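Local coordinates for pyridine nucleotide-disulfide oxidoreductase-like protein (Myceliophthora thermophila, PDB 5MQ6) that inserts a single oxygen atom next to the carbonyl of ketones, notably polycyclic ones, as an FAD-dependent Baeyer-Villiger monooxygenase, giving esters or lactones, at residues A[15-27]-A[389-401]. Numbering follows the deposited sequence.
Sequences EDLKLHQLSQKYT and YKLDLPHAEQVRA
Tyr26 and Arg400 meet because each first torsion (chi1 -78° and -77°) sets CG opposite the carbonyl carbon, and a bend at chi3 of Arg400 then turns its guanidinium edge-on to the phenol. Arg400 NH2 gives Tyr26 OH a short hydrogen bond of 2.5 Å, lying close to the guanidinium plane, while NH1 adds a weak one. In the same plane, NH1 also pairs with Glu397 OE1 at 2.9 Å, a salt bridge within helix 378-406 that uses the anti lone pair of the carboxylate. Arg400 NE is bonded to Ala418 O, so the group's rotation is fixed from several directions. With an alanine in place of Arg400, Glu397 would probably lose its charged mate and Tyr26 OH would be left chiefly to the water that links it to Asp392 OD2. Beside this polar cluster the packing turns apolar: Leu22 CD2 presses tightly on Leu393 CD1 (3.4 Å), CG of Leu22 lies over one face of the Tyr26 ring, toward its rim, and Tyr26 CD2 meets Tyr389 CE2, edge against edge. Leu393 CD2 also nears His20 NE2, a buried nitrogen with no polar partner. Farther out, Lys390 NZ makes a long salt bridge of 4.0 Å with Asp16 OD2. The case illustrates how a buried arginine, together with apolar packing, can join two nearly perpendicular helices: the axes of 22-27 and 389-401 cross at 83°. The N-terminal helices 15-19 and 22-31 thus lie across helix 378-406, whose other contacts include Trp306 of strand 305-306, touched by His395 and Val399, and Trp423, edge-to-face with Tyr389.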
loop_
_atom_site.group_PDB
_atom_site.type_symbol
_atom_site.label_atom_id
_atom_site.label_comp_id
_atom_site.label_asym_id
_atom_site.label_seq_id
_atom_site.Cartn_x
_atom_site.Cartn_y
_atom_site.Cartn_z
ATOM N N GLU A 15 -40.060 -0.682 -0.273
ATOM C CA GLU A 15 -39.130 0.223 0.412
ATOM C C GLU A 15 -37.589 -0.111 0.230
ATOM O O GLU A 15 -36.854 0.715 -0.332
ATOM C CB GLU A 15 -39.574 0.365 1.893
ATOM C CG GLU A 15 -39.328 -0.828 2.830
ATOM C CD GLU A 15 -39.811 -2.191 2.305
ATOM O OE1 GLU A 15 -38.947 -3.089 2.016
ATOM O OE2 GLU A 15 -41.056 -2.349 2.173
ATOM N N ASP A 16 -37.129 -1.304 0.645
ATOM C CA ASP A 16 -35.729 -1.788 0.478
ATOM C C ASP A 16 -35.277 -1.527 -0.984
ATOM O O ASP A 16 -34.224 -0.843 -1.219
ATOM C CB ASP A 16 -35.670 -3.307 0.862
ATOM C CG ASP A 16 -34.336 -4.064 0.432
ATOM O OD1 ASP A 16 -33.308 -4.013 1.193
ATOM O OD2 ASP A 16 -34.355 -4.799 -0.613
ATOM N N LEU A 17 -36.102 -1.996 -1.944
ATOM C CA LEU A 17 -35.730 -1.944 -3.383
ATOM C C LEU A 17 -35.831 -0.497 -3.917
ATOM O O LEU A 17 -34.991 -0.052 -4.719
ATOM C CB LEU A 17 -36.486 -2.975 -4.262
ATOM C CG LEU A 17 -36.331 -4.479 -3.843
ATOM C CD1 LEU A 17 -37.189 -5.416 -4.699
ATOM C CD2 LEU A 17 -34.877 -4.952 -3.838
ATOM N N LYS A 18 -36.814 0.253 -3.424
ATOM C CA LYS A 18 -36.900 1.668 -3.727
ATOM C C LYS A 18 -35.608 2.390 -3.334
ATOM O O LYS A 18 -35.013 3.053 -4.157
ATOM C CB LYS A 18 -38.091 2.324 -3.011
ATOM C CG LYS A 18 -39.293 2.479 -3.911
ATOM C CD LYS A 18 -39.039 3.617 -4.889
ATOM C CE LYS A 18 -39.893 3.510 -6.144
ATOM N NZ LYS A 18 -39.059 3.260 -7.362
ATOM N N LEU A 19 -35.178 2.247 -2.080
ATOM C CA LEU A 19 -33.970 2.915 -1.589
ATOM C C LEU A 19 -32.771 2.723 -2.593
ATOM O O LEU A 19 -31.960 3.608 -2.698
ATOM C CB LEU A 19 -33.672 2.566 -0.090
ATOM C CG LEU A 19 -32.609 3.292 0.801
ATOM C CD1 LEU A 19 -32.378 4.769 0.480
ATOM C CD2 LEU A 19 -32.891 3.139 2.315
ATOM N N HIS A 20 -32.725 1.678 -3.426
ATOM C CA HIS A 20 -31.742 1.711 -4.581
ATOM C C HIS A 20 -32.139 2.582 -5.838
ATOM O O HIS A 20 -32.062 2.170 -6.954
ATOM C CB HIS A 20 -31.320 0.315 -4.929
ATOM C CG HIS A 20 -30.908 -0.489 -3.729
ATOM N ND1 HIS A 20 -31.767 -1.349 -3.070
ATOM C CD2 HIS A 20 -29.736 -0.538 -3.048
ATOM C CE1 HIS A 20 -31.136 -1.914 -2.056
ATOM N NE2 HIS A 20 -29.903 -1.437 -2.018
ATOM N N GLN A 21 -32.633 3.791 -5.591
ATOM C CA GLN A 21 -32.324 4.985 -6.396
ATOM C C GLN A 21 -31.043 5.680 -5.790
ATOM O O GLN A 21 -30.476 6.614 -6.337
ATOM C CB GLN A 21 -33.565 5.921 -6.452
ATOM C CG GLN A 21 -34.181 6.390 -5.107
ATOM C CD GLN A 21 -35.734 6.304 -5.030
ATOM O OE1 GLN A 21 -36.457 7.073 -5.680
ATOM N NE2 GLN A 21 -36.244 5.395 -4.195
ATOM N N LEU A 22 -30.609 5.220 -4.628
ATOM C CA LEU A 22 -29.244 5.440 -4.124
ATOM C C LEU A 22 -28.158 5.176 -5.208
ATOM O O LEU A 22 -27.228 6.028 -5.476
ATOM C CB LEU A 22 -29.018 4.480 -2.954
ATOM C CG LEU A 22 -27.721 4.518 -2.162
ATOM C CD1 LEU A 22 -27.537 5.909 -1.538
ATOM C CD2 LEU A 22 -27.710 3.447 -1.068
ATOM N N SER A 23 -28.281 4.008 -5.845
ATOM C CA SER A 23 -27.338 3.655 -6.916
ATOM C C SER A 23 -27.494 4.596 -8.148
ATOM O O SER A 23 -26.554 4.735 -8.940
ATOM C CB SER A 23 -27.329 2.151 -7.237
ATOM O OG SER A 23 -28.527 1.808 -7.839
ATOM N N GLN A 24 -28.623 5.308 -8.252
ATOM C CA GLN A 24 -28.674 6.462 -9.156
ATOM C C GLN A 24 -27.850 7.662 -8.687
ATOM O O GLN A 24 -27.164 8.305 -9.505
ATOM C CB GLN A 24 -30.098 6.885 -9.480
ATOM C CG GLN A 24 -30.681 6.048 -10.610
ATOM C CD GLN A 24 -32.032 6.563 -11.060
ATOM O OE1 GLN A 24 -32.233 6.840 -12.253
ATOM N NE2 GLN A 24 -32.968 6.709 -10.105
ATOM N N LYS A 25 -27.906 7.998 -7.403
ATOM C CA LYS A 25 -27.030 9.061 -6.866
ATOM C C LYS A 25 -25.539 8.661 -6.999
ATOM O O LYS A 25 -24.700 9.501 -7.318
ATOM C CB LYS A 25 -27.409 9.361 -5.419
ATOM C CG LYS A 25 -26.523 10.340 -4.717
ATOM C CD LYS A 25 -26.526 11.734 -5.320
ATOM C CE LYS A 25 -26.413 12.743 -4.193
ATOM N NZ LYS A 25 -26.022 14.082 -4.688
ATOM N N TYR A 26 -25.246 7.380 -6.765
ATOM C CA TYR A 26 -23.894 6.803 -6.880
ATOM C C TYR A 26 -23.340 6.887 -8.329
ATOM O O TYR A 26 -22.217 7.361 -8.512
ATOM C CB TYR A 26 -23.890 5.319 -6.426
ATOM C CG TYR A 26 -23.897 5.011 -4.900
ATOM C CD1 TYR A 26 -24.033 5.994 -3.930
ATOM C CD2 TYR A 26 -23.788 3.687 -4.472
ATOM C CE1 TYR A 26 -24.098 5.672 -2.596
ATOM C CE2 TYR A 26 -23.803 3.332 -3.144
ATOM C CZ TYR A 26 -23.969 4.339 -2.174
ATOM O OH TYR A 26 -23.973 3.988 -0.819
ATOM N N THR A 27 -24.119 6.471 -9.341
ATOM C CA THR A 27 -23.621 6.622 -10.728
ATOM C C THR A 27 -23.471 8.128 -11.134
ATOM O O THR A 27 -22.435 8.499 -11.685
ATOM C CB THR A 27 -24.257 5.674 -11.807
ATOM O OG1 THR A 27 -24.927 6.433 -12.793
ATOM C CG2 THR A 27 -25.155 4.648 -11.271
ATOM N N TYR A 389 -24.423 -4.677 -3.104
ATOM C CA TYR A 389 -25.070 -3.369 -2.871
ATOM C C TYR A 389 -26.037 -3.373 -1.643
ATOM O O TYR A 389 -26.039 -2.422 -0.809
ATOM C CB TYR A 389 -25.754 -2.872 -4.161
ATOM C CG TYR A 389 -24.785 -2.147 -5.052
ATOM C CD1 TYR A 389 -23.976 -2.822 -5.940
ATOM C CD2 TYR A 389 -24.663 -0.787 -5.002
ATOM C CE1 TYR A 389 -23.049 -2.152 -6.744
ATOM C CE2 TYR A 389 -23.740 -0.119 -5.780
ATOM C CZ TYR A 389 -22.946 -0.814 -6.658
ATOM O OH TYR A 389 -22.021 -0.142 -7.437
ATOM N N LYS A 390 -26.820 -4.438 -1.520
ATOM C CA LYS A 390 -27.710 -4.606 -0.369
ATOM C C LYS A 390 -26.925 -4.827 0.880
ATOM O O LYS A 390 -27.272 -4.274 1.889
ATOM C CB LYS A 390 -28.674 -5.780 -0.509
ATOM C CG LYS A 390 -29.795 -5.628 -1.540
ATOM C CD LYS A 390 -30.988 -6.567 -1.203
ATOM C CE LYS A 390 -31.318 -7.631 -2.263
ATOM N NZ LYS A 390 -32.487 -7.255 -3.111
ATOM N N LEU A 391 -25.868 -5.630 0.834
ATOM C CA LEU A 391 -25.020 -5.769 1.997
ATOM C C LEU A 391 -24.402 -4.459 2.526
ATOM O O LEU A 391 -24.323 -4.203 3.748
ATOM C CB LEU A 391 -23.913 -6.768 1.672
ATOM C CG LEU A 391 -23.015 -7.228 2.803
ATOM C CD1 LEU A 391 -23.832 -7.884 3.935
ATOM C CD2 LEU A 391 -21.949 -8.162 2.166
ATOM N N ASP A 392 -23.982 -3.607 1.609
ATOM C CA ASP A 392 -23.344 -2.354 1.975
ATOM C C ASP A 392 -24.258 -1.244 2.481
ATOM O O ASP A 392 -23.800 -0.284 3.178
ATOM C CB ASP A 392 -22.590 -1.810 0.793
ATOM C CG ASP A 392 -21.568 -0.806 1.209
ATOM O OD1 ASP A 392 -20.862 -1.045 2.201
ATOM O OD2 ASP A 392 -21.492 0.259 0.551
ATOM N N LEU A 393 -25.520 -1.310 2.085
ATOM C CA LEU A 393 -26.441 -0.233 2.311
ATOM C C LEU A 393 -26.478 0.252 3.780
ATOM O O LEU A 393 -26.368 1.456 4.024
ATOM C CB LEU A 393 -27.829 -0.633 1.814
ATOM C CG LEU A 393 -28.954 0.282 2.263
ATOM C CD1 LEU A 393 -28.779 1.600 1.610
ATOM C CD2 LEU A 393 -30.249 -0.347 1.821
ATOM N N PRO A 394 -26.585 -0.663 4.740
ATOM C CA PRO A 394 -26.697 -0.158 6.093
ATOM C C PRO A 394 -25.428 0.591 6.572
ATOM O O PRO A 394 -25.540 1.687 7.178
ATOM C CB PRO A 394 -26.912 -1.413 6.922
ATOM C CG PRO A 394 -27.502 -2.401 5.974
ATOM C CD PRO A 394 -26.907 -2.110 4.660
ATOM N N HIS A 395 -24.240 0.044 6.339
ATOM C CA HIS A 395 -23.083 0.775 6.806
ATOM C C HIS A 395 -22.941 2.111 6.064
ATOM O O HIS A 395 -22.651 3.168 6.658
ATOM C CB HIS A 395 -21.805 -0.004 6.611
ATOM C CG HIS A 395 -20.568 0.786 6.947
ATOM N ND1 HIS A 395 -20.250 1.181 8.222
ATOM C CD2 HIS A 395 -19.579 1.267 6.163
ATOM C CE1 HIS A 395 -19.108 1.837 8.219
ATOM N NE2 HIS A 395 -18.677 1.897 6.987
ATOM N N ALA A 396 -23.146 2.086 4.756
ATOM C CA ALA A 396 -22.980 3.278 3.954
ATOM C C ALA A 396 -23.913 4.407 4.407
ATOM O O ALA A 396 -23.500 5.549 4.461
ATOM C CB ALA A 396 -23.244 2.936 2.515
ATOM N N GLU A 397 -25.167 4.068 4.722
ATOM C CA GLU A 397 -26.114 5.074 5.203
ATOM C C GLU A 397 -25.669 5.580 6.580
ATOM O O GLU A 397 -25.808 6.755 6.831
ATOM C CB GLU A 397 -27.518 4.538 5.285
ATOM C CG GLU A 397 -28.100 4.177 3.949
ATOM C CD GLU A 397 -28.879 5.315 3.240
ATOM O OE1 GLU A 397 -28.208 6.015 2.387
ATOM O OE2 GLU A 397 -30.151 5.466 3.513
ATOM N N GLN A 398 -25.153 4.713 7.455
ATOM C CA GLN A 398 -24.596 5.210 8.727
ATOM C C GLN A 398 -23.442 6.160 8.563
ATOM O O GLN A 398 -23.318 7.081 9.322
ATOM C CB GLN A 398 -24.188 4.107 9.668
ATOM C CG GLN A 398 -25.469 3.313 10.059
ATOM C CD GLN A 398 -25.284 2.506 11.301
ATOM O OE1 GLN A 398 -24.167 2.123 11.642
ATOM N NE2 GLN A 398 -26.372 2.300 12.037
ATOM N N VAL A 399 -22.579 5.936 7.602
ATOM C CA VAL A 399 -21.454 6.846 7.423
ATOM C C VAL A 399 -21.943 8.251 7.065
ATOM O O VAL A 399 -21.450 9.221 7.602
ATOM C CB VAL A 399 -20.492 6.362 6.351
ATOM C CG1 VAL A 399 -19.277 7.331 6.200
ATOM C CG2 VAL A 399 -19.966 4.968 6.682
ATOM N N ARG A 400 -22.896 8.346 6.144
ATOM C CA ARG A 400 -23.465 9.652 5.743
ATOM C C ARG A 400 -24.207 10.351 6.863
ATOM O O ARG A 400 -24.154 11.587 7.011
ATOM C CB ARG A 400 -24.412 9.475 4.587
ATOM C CG ARG A 400 -23.804 9.258 3.172
ATOM C CD ARG A 400 -24.941 8.722 2.234
ATOM N NE ARG A 400 -24.259 7.837 1.445
ATOM C CZ ARG A 400 -24.469 6.605 1.066
ATOM N NH1 ARG A 400 -25.578 5.857 1.209
ATOM N NH2 ARG A 400 -23.430 6.146 0.425
ATOM N N ALA A 401 -24.897 9.551 7.649
ATOM C CA ALA A 401 -25.642 10.085 8.795
ATOM C C ALA A 401 -24.712 10.614 9.874
ATOM O O ALA A 401 -25.010 11.643 10.521
ATOM C CB ALA A 401 -26.478 8.966 9.374
HETATM O O HOH W 1 -23.677 1.438 -0.515
#